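Local coordinates for protein anthranilate synthase component I (PDB 5KCK) that is a bacterial enzyme component of the anthranilate synthase family, with a mixed alpha/beta fold built on large antiparallel sheets, at residues 114-119 against 215-220; 235-240 against 408-413; 241-246 against 250-255; 388-393 against 420-425. One frame throughout, in Å; residues are numbered along the deposited sequence.

How the contacts relate
All four contacts involve the same branched antiparallel sheet. Contact 3 is its hairpin 242-246/250-254. Contact 2, about 8 Å from it between centres, brings the loop leading into that hairpin against the bend before strand 411-415, the neighbour of 250-254. Contact 1 reaches a loop through Arg217 of strand 211-221; contact 4, also about 8 Å away between centres, sets a turn on the adjacent strand 418-427, and a bond of 2.8 Å from Gln422 NE2 to Ser215 OG ties the two. Contacts 2 and 4 meet where Ile413 O and Tyr420 N approach to 2.7 Å. Contacts 2 and 3 also touch the second subunit, and a bound glycerol sits beside Gln251 of contact 3.

Contact 1: 114-119 against 215-220; sequences DTIGTP and SQRFSA
Arg217 NH1 gives a bond of 2.8 Å to water 1 and a weak, bent one to Thr115 OG1, 3.1 Å away with an angle of 121° at the hydrogen. The loop that receives it contains an Asx turn, Asp114 OD1 to Ile116 N, extended to Gly117 N, while Arg217 reaches out from strand 211-221. Both the water and the threonine oxygen lie at the guanidinium edge, in its plane, but the N-H is poorly aimed at Thr115 OG1. The same water accepts from Thr115 N at 3.0 Å, so backbone and arginine share it. Thr115 OG1 also bonds Glu385, which is a long, weak ion-pair partner of NH1, and NH2 gives a bond to Lys386 O.

A long, flexible residue suits this span: Arg217 leaves the strand with CG trans to its own N (chi1 175°) and bends only at chi3 (-65°), turning the flat head to the loop. Ile116 supplies the apolar side of the fit. Its CD1 lies over the centre of one guanidinium face, 3.6 Å from CZ, covering the weakly hydrated face and leaving the edge to polar partners. Its side chain also packs on Ile413 and Tyr420 of the sheet.

Asp114 shapes the turn. A short acidic side chain is apt because OD1 can fold back onto its own backbone: it accepts from Ile116 N at 2.8 Å and from Gly117 N at 2.7 Å, both donors approaching from the same face of the carboxylate. Opposite charges may still attract across the gap, as Asp114 OD1 lies 5.4 Å from Arg217 NH1.

Contact 2: 235-240 against 408-413; sequences VTNPSN and AIRTMI
Arg410 brings its guanidinium to Asn237 and Ser239, and these three side chains make up the contact. Arg410 buries the most surface. Its chain leaves a backbone in the left-handed helical region (phi 49°), at the bend just before strand 411-415. CB already points to the loop; the bends at chi2 and chi3 shorten the reach and turn the guanidinium.

The NH2 atom does the touching. It lies 2.9 Å from Asn237 ND2 and 3.7 Å from Asn237 CB, with the amide and guanidinium planes turned 54° apart. NH2 and ND2 are both donors, so the short approach is no hydrogen bond, and the placing of the amide nitrogen here should be treated as doubtful. As modelled, Asn237 OD1 accepts from Thr236 OG1 at 2.9 Å, a bond that depends on the same assignment. Asn237 is the first residue to leave helical angles after helix 226-236, and its short amide can bond back to the Thr236 hydroxyl; Pro238 follows, which has no N-H to offer.

Ser239 OG stands farther off, 3.9 Å from Arg410 NH2. It hydrogen-bonds Ala255 O instead, and since the backbone of Arg410 also pairs with Ala255, the loop and the bend converge on one residue at the end of strand 250-254. Thr411 OG1 braces the bend by bonding Ile409 O at 2.8 Å. On its other side the loop meets the second subunit, where Pro238 packs on Ile32 of that chain. This is a junction between a helix-terminating loop and a sheet strand, placed at the dimer interface where the chain passes from helix 226-236 into a beta hairpin.

Contact 3: 241-246 against 250-255; sequences YLYFYD and YQIIGA
A beta hairpin is formed here by strands 242-246 and 250-254, whose axes run antiparallel 4.8 Å apart. Two hydrogen-bonded pairs hold it: Tyr243 with Gly254, and Tyr245 with Ile252, where Tyr245 N reaches Ile252 O at 2.8 Å almost in line (177°). Phe244-Ile253 and Asp246-Gln251 are the non-hydrogen-bonded pairs between and beyond them.

On the face carrying Tyr243, the ring folds back over the partner strand. With chi1 39° placing CG between the backbone N and the carbonyl carbon, the ring folds across Gly254, CE1 3.3 Å from Gly254 CA and the Gly254 carbonyl oxygen over the ring centre. Gly254, with no side chain, lets the ring lie directly on its backbone. The phenol OH bonds Thr411, tying the ring to the adjoining strand.

On the other face Phe244 and Ile253 lie side by side, CE1 to CD1 3.5 Å, and Phe227 meets the Phe244 ring edge-to-face. Leu242 CD2 touches Ala255 CB at 3.7 Å. Near the turn Gln251 NE2 gives a straight bond of 3.2 Å (167°) to Asp246 OD1, arriving from above the carboxylate plane. The same oxygen accepts from Gly248 N, so the acid ties a turn residue to the far strand; Gln251 OE1 hydrogen-bonds a glycerol, probably from the crystallisation liquor.

Strand 242-246 pairs along its other edge with a strand of the second subunit, continuing the sheet across the interface. Backbone bonds set the register, while aromatic and aliphatic groups pack on both faces; the amide-carboxylate bond adds a polar clasp near the turn, where Asp246 and Gln251 are only partly buried.

Contact 4: 388-393 against 420-425; sequences GVYAGA and YVQAGA
Tyr390 projects from a tight turn and lays its ring on Gln422 of strand 418-427. Its CB meets Gln422 OE1 at 3.7 Å. From there CG is trans to the backbone N (chi1 167°), which carries the ring along the strand. The glutamine lies beneath: its CG stands 3.7 Å from the ring centroid and only 11° off the normal, a CH-pi contact, and its CD is 3.5 Å from Tyr390 CD2. Ring and amide planes are 8° apart, so the flat amide stacks under the CD2 side, while CE1 lies 3.7 Å from Gln422 O. At the tip, OH comes 3.1 Å from Gly424 N, but the angle is too poor for a hydrogen bond. The absence of a side chain on Gly424 makes room for this hydroxyl.

Glutamine suits the floor because its extended aliphatic part and flat amide match the ring, while its polar ends serve other partners: NE2 bonds Ser215 OG, and OE1 accepts from Arg217 NH2, both on strand 211-221. These bonds fix the rotation of the amide beneath the ring. Ala391 CB covers the opposite ring face near its rim, a small group from within the same turn. Gly392 N closes the turn onto Val389 O at 3.0 Å. Tyr390 and Ala391 are thus the central residues of a type II beta turn, which sets the Tyr390 ring against strand 418-427.

Contact 1: 114-119 against 215-220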
loop_
_atom_site.group_PDB
_atom_site.type_symbol
_atom_site.label_atom_id
_atom_site.label_comp_id
_atom_site.label_asym_id
_atom_site.label_seq_id
_atom_site.Cartn_x
_atom_site.Cartn_y
_atom_site.Cartn_z
ATOM N N ASP A 114 33.206 1.785 -26.077
ATOM C CA ASP A 114 32.535 1.860 -24.785
ATOM C C ASP A 114 32.961 3.149 -24.086
ATOM O O ASP A 114 34.115 3.284 -23.671
ATOM C CB ASP A 114 32.884 0.640 -23.935
ATOM C CG ASP A 114 32.086 0.568 -22.651
ATOM O OD1 ASP A 114 31.385 1.545 -22.305
ATOM O OD2 ASP A 114 32.163 -0.481 -21.980
ATOM N N THR A 115 32.032 4.093 -23.951
ATOM C CA THR A 115 32.311 5.338 -23.250
ATOM C C THR A 115 31.943 5.289 -21.770
ATOM O O THR A 115 32.195 6.264 -21.059
ATOM C CB THR A 115 31.576 6.506 -23.916
ATOM O OG1 THR A 115 30.176 6.217 -23.979
ATOM C CG2 THR A 115 32.114 6.753 -25.327
ATOM N N ILE A 116 31.365 4.192 -21.284
ATOM C CA ILE A 116 30.972 4.060 -19.885
ATOM C C ILE A 116 31.866 3.066 -19.145
ATOM O O ILE A 116 32.365 3.357 -18.058
ATOM C CB ILE A 116 29.484 3.662 -19.759
ATOM C CG1 ILE A 116 28.573 4.735 -20.361
ATOM C CG2 ILE A 116 29.125 3.432 -18.305
ATOM C CD1 ILE A 116 27.082 4.420 -20.196
ATOM N N GLY A 117 32.050 1.873 -19.706
ATOM C CA GLY A 117 32.971 0.911 -19.134
ATOM C C GLY A 117 32.390 -0.048 -18.122
ATOM O O GLY A 117 33.141 -0.570 -17.295
ATOM N N THR A 118 31.085 -0.296 -18.146
ATOM C CA THR A 118 30.540 -1.337 -17.290
ATOM C C THR A 118 30.929 -2.708 -17.838
ATOM O O THR A 118 31.129 -2.869 -19.046
ATOM C CB THR A 118 29.016 -1.242 -17.206
ATOM O OG1 THR A 118 28.478 -1.035 -18.518
ATOM C CG2 THR A 118 28.593 -0.100 -16.294
ATOM N N PRO A 119 31.058 -3.711 -16.972
ATOM C CA PRO A 119 31.239 -5.077 -17.470
ATOM C C PRO A 119 30.001 -5.543 -18.215
ATOM O O PRO A 119 28.902 -5.004 -18.060
ATOM C CB PRO A 119 31.480 -5.902 -16.198
ATOM C CG PRO A 119 31.022 -5.041 -15.075
ATOM C CD PRO A 119 31.204 -3.626 -15.513
ATOM N N SER A 215 18.769 4.487 -30.381
ATOM C CA SER A 215 18.763 5.142 -29.082
ATOM C C SER A 215 19.756 6.298 -29.034
ATOM O O SER A 215 20.707 6.370 -29.816
ATOM C CB SER A 215 19.078 4.143 -27.960
ATOM O OG SER A 215 20.418 3.692 -28.023
ATOM N N GLN A 216 19.502 7.214 -28.100
ATOM C CA GLN A 216 20.402 8.309 -27.764
ATOM C C GLN A 216 20.800 8.200 -26.307
ATOM O O GLN A 216 19.977 7.846 -25.456
ATOM C CB GLN A 216 19.764 9.677 -27.936
ATOM C CG GLN A 216 19.691 10.239 -29.308
ATOM C CD GLN A 216 19.293 11.700 -29.252
ATOM O OE1 GLN A 216 18.162 12.064 -29.572
ATOM N NE2 GLN A 216 20.218 12.541 -28.810
ATOM N N ARG A 217 22.040 8.557 -26.015
ATOM C CA ARG A 217 22.537 8.613 -24.653
ATOM C C ARG A 217 22.698 10.072 -24.234
ATOM O O ARG A 217 22.928 10.952 -25.070
ATOM C CB ARG A 217 23.859 7.857 -24.540
ATOM C CG ARG A 217 24.541 7.930 -23.191
ATOM C CD ARG A 217 25.731 7.000 -23.184
ATOM N NE ARG A 217 25.302 5.616 -23.321
ATOM C CZ ARG A 217 26.108 4.606 -23.629
ATOM N NH1 ARG A 217 27.399 4.829 -23.848
ATOM N NH2 ARG A 217 25.624 3.372 -23.717
ATOM N N PHE A 218 22.526 10.321 -22.935
ATOM C CA PHE A 218 22.725 11.635 -22.339
ATOM C C PHE A 218 23.477 11.444 -21.034
ATOM O O PHE A 218 23.357 10.398 -20.391
ATOM C CB PHE A 218 21.394 12.362 -22.072
ATOM C CG PHE A 218 20.520 12.499 -23.287
ATOM C CD1 PHE A 218 19.702 11.448 -23.691
ATOM C CD2 PHE A 218 20.518 13.672 -24.027
ATOM C CE1 PHE A 218 18.899 11.564 -24.816
ATOM C CE2 PHE A 218 19.722 13.799 -25.154
ATOM C CZ PHE A 218 18.909 12.743 -25.548
ATOM N N SER A 219 24.260 12.446 -20.640
ATOM C CA SER A 219 24.954 12.312 -19.368
ATOM C C SER A 219 25.205 13.676 -18.741
ATOM O O SER A 219 25.215 14.705 -19.415
ATOM C CB SER A 219 26.266 11.525 -19.517
ATOM O OG SER A 219 27.243 12.245 -20.241
ATOM N N ALA A 220 25.388 13.663 -17.420
ATOM C CA ALA A 220 25.642 14.864 -16.640
ATOM C C ALA A 220 26.645 14.563 -15.536
ATOM O O ALA A 220 26.731 13.435 -15.043
ATOM C CB ALA A 220 24.358 15.412 -16.008
HETATM O O HOH W 1 29.332 2.888 -24.157
#

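Contact 2: 235-240 against 408-413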
loop_
_atom_site.group_PDB
_atom_site.type_symbol
_atom_site.label_atom_id
_atom_site.label_comp_id
_atom_site.label_asym_id
_atom_site.label_seq_id
_atom_site.Cartn_x
_atom_site.Cartn_y
_atom_site.Cartn_z
ATOM N N VAL A 235 8.811 6.685 -5.351
ATOM C CA VAL A 235 7.516 7.328 -5.129
ATOM C C VAL A 235 6.906 7.824 -6.437
ATOM O O VAL A 235 5.693 7.731 -6.636
ATOM C CB VAL A 235 7.656 8.471 -4.102
ATOM C CG1 VAL A 235 6.354 9.260 -4.004
ATOM C CG2 VAL A 235 8.040 7.906 -2.746
ATOM N N THR A 236 7.720 8.343 -7.354
ATOM C CA THR A 236 7.197 8.918 -8.585
ATOM C C THR A 236 7.095 7.921 -9.740
ATOM O O THR A 236 6.425 8.223 -10.733
ATOM C CB THR A 236 8.053 10.119 -9.021
ATOM O OG1 THR A 236 9.348 9.671 -9.442
ATOM C CG2 THR A 236 8.213 11.100 -7.873
ATOM N N ASN A 237 7.729 6.752 -9.649
ATOM C CA ASN A 237 7.666 5.737 -10.707
ATOM C C ASN A 237 7.503 4.354 -10.101
ATOM O O ASN A 237 8.389 3.502 -10.208
ATOM C CB ASN A 237 8.912 5.789 -11.592
ATOM C CG ASN A 237 9.012 7.078 -12.370
ATOM O OD1 ASN A 237 9.472 8.094 -11.849
ATOM N ND2 ASN A 237 8.579 7.050 -13.623
ATOM N N PRO A 238 6.368 4.086 -9.473
ATOM C CA PRO A 238 6.145 2.745 -8.917
ATOM C C PRO A 238 5.946 1.678 -9.990
ATOM O O PRO A 238 4.819 1.427 -10.433
ATOM C CB PRO A 238 4.884 2.933 -8.063
ATOM C CG PRO A 238 4.164 4.063 -8.717
ATOM C CD PRO A 238 5.225 4.988 -9.233
ATOM N N SER A 239 7.037 1.035 -10.403
ATOM C CA SER A 239 7.016 -0.013 -11.414
ATOM C C SER A 239 7.132 -1.382 -10.765
ATOM O O SER A 239 7.515 -1.516 -9.600
ATOM C CB SER A 239 8.158 0.172 -12.419
ATOM O OG SER A 239 8.061 1.419 -13.088
ATOM N N ASN A 240 6.821 -2.417 -11.554
ATOM C CA ASN A 240 7.079 -3.789 -11.126
ATOM C C ASN A 240 8.546 -4.024 -10.803
ATOM O O ASN A 240 8.867 -5.013 -10.133
ATOM C CB ASN A 240 6.640 -4.780 -12.201
ATOM C CG ASN A 240 5.242 -5.294 -11.975
ATOM O OD1 ASN A 240 4.706 -5.197 -10.870
ATOM N ND2 ASN A 240 4.641 -5.854 -13.020
ATOM N N ALA A 408 16.302 -3.576 -19.310
ATOM C CA ALA A 408 17.063 -2.443 -18.768
ATOM C C ALA A 408 16.790 -1.166 -19.576
ATOM O O ALA A 408 17.640 -0.623 -20.281
ATOM C CB ALA A 408 18.547 -2.778 -18.713
ATOM N N ILE A 409 15.553 -0.697 -19.473
ATOM C CA ILE A 409 15.177 0.636 -19.916
ATOM C C ILE A 409 14.834 1.446 -18.676
ATOM O O ILE A 409 14.686 0.909 -17.580
ATOM C CB ILE A 409 13.992 0.626 -20.899
ATOM C CG1 ILE A 409 12.774 0.003 -20.229
ATOM C CG2 ILE A 409 14.348 -0.079 -22.208
ATOM C CD1 ILE A 409 11.589 -0.141 -21.151
ATOM N N ARG A 410 14.681 2.755 -18.866
ATOM C CA ARG A 410 14.419 3.673 -17.760
ATOM C C ARG A 410 15.410 3.431 -16.624
ATOM O O ARG A 410 15.057 3.390 -15.442
ATOM C CB ARG A 410 12.975 3.549 -17.280
ATOM C CG ARG A 410 11.943 3.907 -18.337
ATOM C CD ARG A 410 11.255 5.211 -17.982
ATOM N NE ARG A 410 10.701 5.136 -16.636
ATOM C CZ ARG A 410 9.516 4.608 -16.351
ATOM N NH1 ARG A 410 8.752 4.121 -17.322
ATOM N NH2 ARG A 410 9.092 4.565 -15.095
ATOM N N THR A 411 16.667 3.255 -16.996
ATOM C CA THR A 411 17.720 2.882 -16.069
ATOM C C THR A 411 18.855 3.886 -16.184
ATOM O O THR A 411 19.280 4.223 -17.293
ATOM C CB THR A 411 18.214 1.468 -16.370
ATOM O OG1 THR A 411 17.131 0.548 -16.179
ATOM C CG2 THR A 411 19.369 1.089 -15.462
HETATM N N MSE A 412 19.332 4.363 -15.042
HETATM C CA MSE A 412 20.445 5.297 -14.993
HETATM C C MSE A 412 21.732 4.621 -14.493
HETATM O O MSE A 412 21.707 3.829 -13.554
HETATM C CB MSE A 412 20.075 6.488 -14.099
HETATM C CG MSE A 412 21.158 7.525 -13.903
HETATM SE SE MSE A 412 20.601 8.911 -12.604
HETATM C CE MSE A 412 19.156 9.718 -13.654
ATOM N N ILE A 413 22.857 4.946 -15.121
ATOM C CA ILE A 413 24.164 4.443 -14.719
ATOM C C ILE A 413 24.952 5.598 -14.122
ATOM O O ILE A 413 25.129 6.639 -14.771
ATOM C CB ILE A 413 24.937 3.835 -15.903
ATOM C CG1 ILE A 413 24.042 2.912 -16.738
ATOM C CG2 ILE A 413 26.186 3.126 -15.409
ATOM C CD1 ILE A 413 23.366 1.847 -15.938
#

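Contact 3: 241-246 against 250-255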
loop_
_atom_site.group_PDB
_atom_site.type_symbol
_atom_site.label_atom_id
_atom_site.label_comp_id
_atom_site.label_asym_id
_atom_site.label_seq_id
_atom_site.Cartn_x
_atom_site.Cartn_y
_atom_site.Cartn_z
ATOM N N TYR A 241 9.437 -3.143 -11.269
ATOM C CA TYR A 241 10.873 -3.273 -11.047
ATOM C C TYR A 241 11.440 -1.936 -10.604
ATOM O O TYR A 241 11.481 -0.982 -11.386
ATOM C CB TYR A 241 11.581 -3.755 -12.305
ATOM C CG TYR A 241 11.052 -5.064 -12.793
ATOM C CD1 TYR A 241 11.493 -6.253 -12.235
ATOM C CD2 TYR A 241 10.097 -5.121 -13.796
ATOM C CE1 TYR A 241 11.017 -7.471 -12.670
ATOM C CE2 TYR A 241 9.604 -6.345 -14.240
ATOM C CZ TYR A 241 10.082 -7.513 -13.672
ATOM O OH TYR A 241 9.620 -8.740 -14.082
ATOM N N LEU A 242 11.870 -1.875 -9.353
ATOM C CA LEU A 242 12.686 -0.787 -8.845
ATOM C C LEU A 242 13.969 -1.388 -8.297
ATOM O O LEU A 242 13.948 -2.474 -7.707
ATOM C CB LEU A 242 11.949 -0.003 -7.762
ATOM C CG LEU A 242 10.808 0.871 -8.273
ATOM C CD1 LEU A 242 9.761 1.027 -7.184
ATOM C CD2 LEU A 242 11.356 2.216 -8.674
ATOM N N TYR A 243 15.090 -0.701 -8.508
ATOM C CA TYR A 243 16.360 -1.287 -8.109
ATOM C C TYR A 243 17.413 -0.203 -7.938
ATOM O O TYR A 243 17.501 0.741 -8.733
ATOM C CB TYR A 243 16.833 -2.350 -9.118
ATOM C CG TYR A 243 16.570 -1.985 -10.553
ATOM C CD1 TYR A 243 17.496 -1.240 -11.279
ATOM C CD2 TYR A 243 15.391 -2.371 -11.186
ATOM C CE1 TYR A 243 17.266 -0.895 -12.594
ATOM C CE2 TYR A 243 15.146 -2.024 -12.515
ATOM C CZ TYR A 243 16.092 -1.284 -13.210
ATOM O OH TYR A 243 15.868 -0.924 -14.522
ATOM N N PHE A 244 18.185 -0.347 -6.868
ATOM C CA PHE A 244 19.381 0.441 -6.608
ATOM C C PHE A 244 20.501 -0.570 -6.364
ATOM O O PHE A 244 20.510 -1.248 -5.333
ATOM C CB PHE A 244 19.166 1.372 -5.406
ATOM C CG PHE A 244 20.333 2.275 -5.099
ATOM C CD1 PHE A 244 20.412 3.547 -5.654
ATOM C CD2 PHE A 244 21.336 1.866 -4.232
ATOM C CE1 PHE A 244 21.489 4.398 -5.365
ATOM C CE2 PHE A 244 22.418 2.710 -3.930
ATOM C CZ PHE A 244 22.498 3.973 -4.507
ATOM N N TYR A 245 21.414 -0.714 -7.325
ATOM C CA TYR A 245 22.537 -1.644 -7.219
ATOM C C TYR A 245 23.819 -0.856 -7.004
ATOM O O TYR A 245 24.192 -0.042 -7.853
ATOM C CB TYR A 245 22.695 -2.500 -8.476
ATOM C CG TYR A 245 21.616 -3.521 -8.756
ATOM C CD1 TYR A 245 20.546 -3.709 -7.890
ATOM C CD2 TYR A 245 21.685 -4.316 -9.901
ATOM C CE1 TYR A 245 19.560 -4.657 -8.165
ATOM C CE2 TYR A 245 20.716 -5.266 -10.184
ATOM C CZ TYR A 245 19.654 -5.427 -9.321
ATOM O OH TYR A 245 18.694 -6.372 -9.613
ATOM N N ASP A 246 24.512 -1.118 -5.901
ATOM C CA ASP A 246 25.791 -0.468 -5.625
ATOM C C ASP A 246 26.910 -1.463 -5.913
ATOM O O ASP A 246 27.169 -2.368 -5.119
ATOM C CB ASP A 246 25.870 0.036 -4.188
ATOM C CG ASP A 246 27.117 0.886 -3.946
ATOM O OD1 ASP A 246 27.950 1.010 -4.872
ATOM O OD2 ASP A 246 27.274 1.427 -2.831
ATOM N N TYR A 250 30.580 1.866 -9.476
ATOM C CA TYR A 250 29.452 2.358 -10.252
ATOM C C TYR A 250 28.166 1.870 -9.606
ATOM O O TYR A 250 28.159 0.911 -8.827
ATOM C CB TYR A 250 29.530 1.943 -11.731
ATOM C CG TYR A 250 29.313 0.474 -12.016
ATOM C CD1 TYR A 250 30.341 -0.445 -11.850
ATOM C CD2 TYR A 250 28.083 0.005 -12.487
ATOM C CE1 TYR A 250 30.149 -1.793 -12.122
ATOM C CE2 TYR A 250 27.884 -1.347 -12.771
ATOM C CZ TYR A 250 28.924 -2.240 -12.582
ATOM O OH TYR A 250 28.756 -3.584 -12.839
ATOM N N GLN A 251 27.078 2.580 -9.896
ATOM C CA GLN A 251 25.757 2.228 -9.399
ATOM C C GLN A 251 24.777 2.184 -10.561
ATOM O O GLN A 251 24.923 2.907 -11.550
ATOM C CB GLN A 251 25.227 3.220 -8.337
ATOM C CG GLN A 251 26.038 3.329 -7.045
ATOM C CD GLN A 251 27.321 4.105 -7.222
ATOM O OE1 GLN A 251 27.332 5.180 -7.825
ATOM N NE2 GLN A 251 28.418 3.557 -6.714
ATOM N N ILE A 252 23.755 1.356 -10.409
ATOM C CA ILE A 252 22.679 1.228 -11.383
ATOM C C ILE A 252 21.373 1.511 -10.654
ATOM O O ILE A 252 21.080 0.889 -9.623
ATOM C CB ILE A 252 22.684 -0.158 -12.043
ATOM C CG1 ILE A 252 23.958 -0.328 -12.882
ATOM C CG2 ILE A 252 21.450 -0.360 -12.916
ATOM C CD1 ILE A 252 24.073 -1.683 -13.503
ATOM N N ILE A 253 20.612 2.478 -11.160
ATOM C CA ILE A 253 19.377 2.927 -10.528
ATOM C C ILE A 253 18.294 2.957 -11.592
ATOM O O ILE A 253 18.448 3.633 -12.616
ATOM C CB ILE A 253 19.526 4.315 -9.887
ATOM C CG1 ILE A 253 20.850 4.422 -9.127
ATOM C CG2 ILE A 253 18.340 4.601 -8.971
ATOM C CD1 ILE A 253 21.139 5.827 -8.572
ATOM N N GLY A 254 17.193 2.254 -11.352
ATOM C CA GLY A 254 16.202 2.199 -12.408
ATOM C C GLY A 254 14.813 1.857 -11.926
ATOM O O GLY A 254 14.604 1.399 -10.800
ATOM N N ALA A 255 13.861 2.082 -12.835
ATOM C CA ALA A 255 12.441 1.864 -12.604
ATOM C C ALA A 255 11.811 1.290 -13.877
ATOM O O ALA A 255 10.878 1.840 -14.451
ATOM C CB ALA A 255 11.752 3.162 -12.191
#

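Contact 4: 388-393 against 420-425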
loop_
_atom_site.group_PDB
_atom_site.type_symbol
_atom_site.label_atom_id
_atom_site.label_comp_id
_atom_site.label_asym_id
_atom_site.label_seq_id
_atom_site.Cartn_x
_atom_site.Cartn_y
_atom_site.Cartn_z
ATOM N N GLY A 388 25.913 -1.376 -23.531
ATOM C CA GLY A 388 26.233 -1.684 -22.142
ATOM C C GLY A 388 25.006 -2.145 -21.381
ATOM O O GLY A 388 24.283 -3.053 -21.813
ATOM N N VAL A 389 24.769 -1.519 -20.222
ATOM C CA VAL A 389 23.626 -1.901 -19.388
ATOM C C VAL A 389 22.318 -1.659 -20.132
ATOM O O VAL A 389 21.418 -2.509 -20.134
ATOM C CB VAL A 389 23.650 -1.143 -18.049
ATOM C CG1 VAL A 389 22.322 -1.346 -17.302
ATOM C CG2 VAL A 389 24.834 -1.595 -17.192
ATOM N N TYR A 390 22.189 -0.492 -20.764
ATOM C CA TYR A 390 20.969 -0.150 -21.485
ATOM C C TYR A 390 20.575 -1.263 -22.449
ATOM O O TYR A 390 21.411 -1.771 -23.201
ATOM C CB TYR A 390 21.153 1.158 -22.261
ATOM C CG TYR A 390 20.038 1.392 -23.265
ATOM C CD1 TYR A 390 18.789 1.810 -22.843
ATOM C CD2 TYR A 390 20.228 1.174 -24.623
ATOM C CE1 TYR A 390 17.765 2.024 -23.736
ATOM C CE2 TYR A 390 19.195 1.385 -25.530
ATOM C CZ TYR A 390 17.965 1.810 -25.072
ATOM O OH TYR A 390 16.912 2.027 -25.935
ATOM N N ALA A 391 19.291 -1.633 -22.410
ATOM C CA ALA A 391 18.650 -2.616 -23.284
ATOM C C ALA A 391 19.072 -4.047 -22.978
ATOM O O ALA A 391 18.828 -4.946 -23.796
ATOM C CB ALA A 391 18.903 -2.324 -24.770
ATOM N N GLY A 392 19.723 -4.283 -21.842
ATOM C CA GLY A 392 19.978 -5.634 -21.380
ATOM C C GLY A 392 18.896 -6.087 -20.416
ATOM O O GLY A 392 17.719 -5.764 -20.614
ATOM N N ALA A 393 19.286 -6.792 -19.353
ATOM C CA ALA A 393 18.359 -7.426 -18.426
ATOM C C ALA A 393 18.863 -7.244 -17.003
ATOM O O ALA A 393 20.049 -7.444 -16.732
ATOM C CB ALA A 393 18.190 -8.924 -18.734
ATOM N N TYR A 420 24.427 8.594 -16.522
ATOM C CA TYR A 420 24.093 8.278 -17.907
ATOM C C TYR A 420 22.659 7.779 -18.002
ATOM O O TYR A 420 22.263 6.863 -17.274
ATOM C CB TYR A 420 25.034 7.219 -18.484
ATOM C CG TYR A 420 26.511 7.539 -18.377
ATOM C CD1 TYR A 420 27.249 7.164 -17.258
ATOM C CD2 TYR A 420 27.174 8.192 -19.410
ATOM C CE1 TYR A 420 28.604 7.443 -17.173
ATOM C CE2 TYR A 420 28.517 8.470 -19.336
ATOM C CZ TYR A 420 29.231 8.097 -18.222
ATOM O OH TYR A 420 30.576 8.388 -18.159
ATOM N N VAL A 421 21.893 8.365 -18.917
ATOM C CA VAL A 421 20.577 7.842 -19.261
ATOM C C VAL A 421 20.515 7.650 -20.768
ATOM O O VAL A 421 21.260 8.274 -21.526
ATOM C CB VAL A 421 19.439 8.765 -18.782
ATOM C CG1 VAL A 421 19.406 8.799 -17.267
ATOM C CG2 VAL A 421 19.638 10.163 -19.343
ATOM N N GLN A 422 19.598 6.783 -21.198
ATOM C CA GLN A 422 19.531 6.385 -22.594
ATOM C C GLN A 422 18.112 5.932 -22.917
ATOM O O GLN A 422 17.453 5.310 -22.081
ATOM C CB GLN A 422 20.542 5.262 -22.882
ATOM C CG GLN A 422 20.665 4.867 -24.343
ATOM C CD GLN A 422 22.004 4.212 -24.655
ATOM O OE1 GLN A 422 22.832 4.027 -23.769
ATOM N NE2 GLN A 422 22.221 3.865 -25.921
ATOM N N ALA A 423 17.647 6.245 -24.129
ATOM C CA ALA A 423 16.318 5.820 -24.548
ATOM C C ALA A 423 16.270 5.676 -26.062
ATOM O O ALA A 423 16.922 6.422 -26.796
ATOM C CB ALA A 423 15.234 6.794 -24.090
ATOM N N GLY A 424 15.475 4.707 -26.522
ATOM C CA GLY A 424 15.401 4.357 -27.921
ATOM C C GLY A 424 14.033 4.652 -28.520
ATOM O O GLY A 424 13.065 4.959 -27.828
ATOM N N ALA A 425 13.974 4.558 -29.842
ATOM C CA ALA A 425 12.723 4.736 -30.559
ATOM C C ALA A 425 12.642 3.710 -31.674
ATOM O O ALA A 425 13.631 3.454 -32.365
ATOM C CB ALA A 425 12.590 6.148 -31.125
#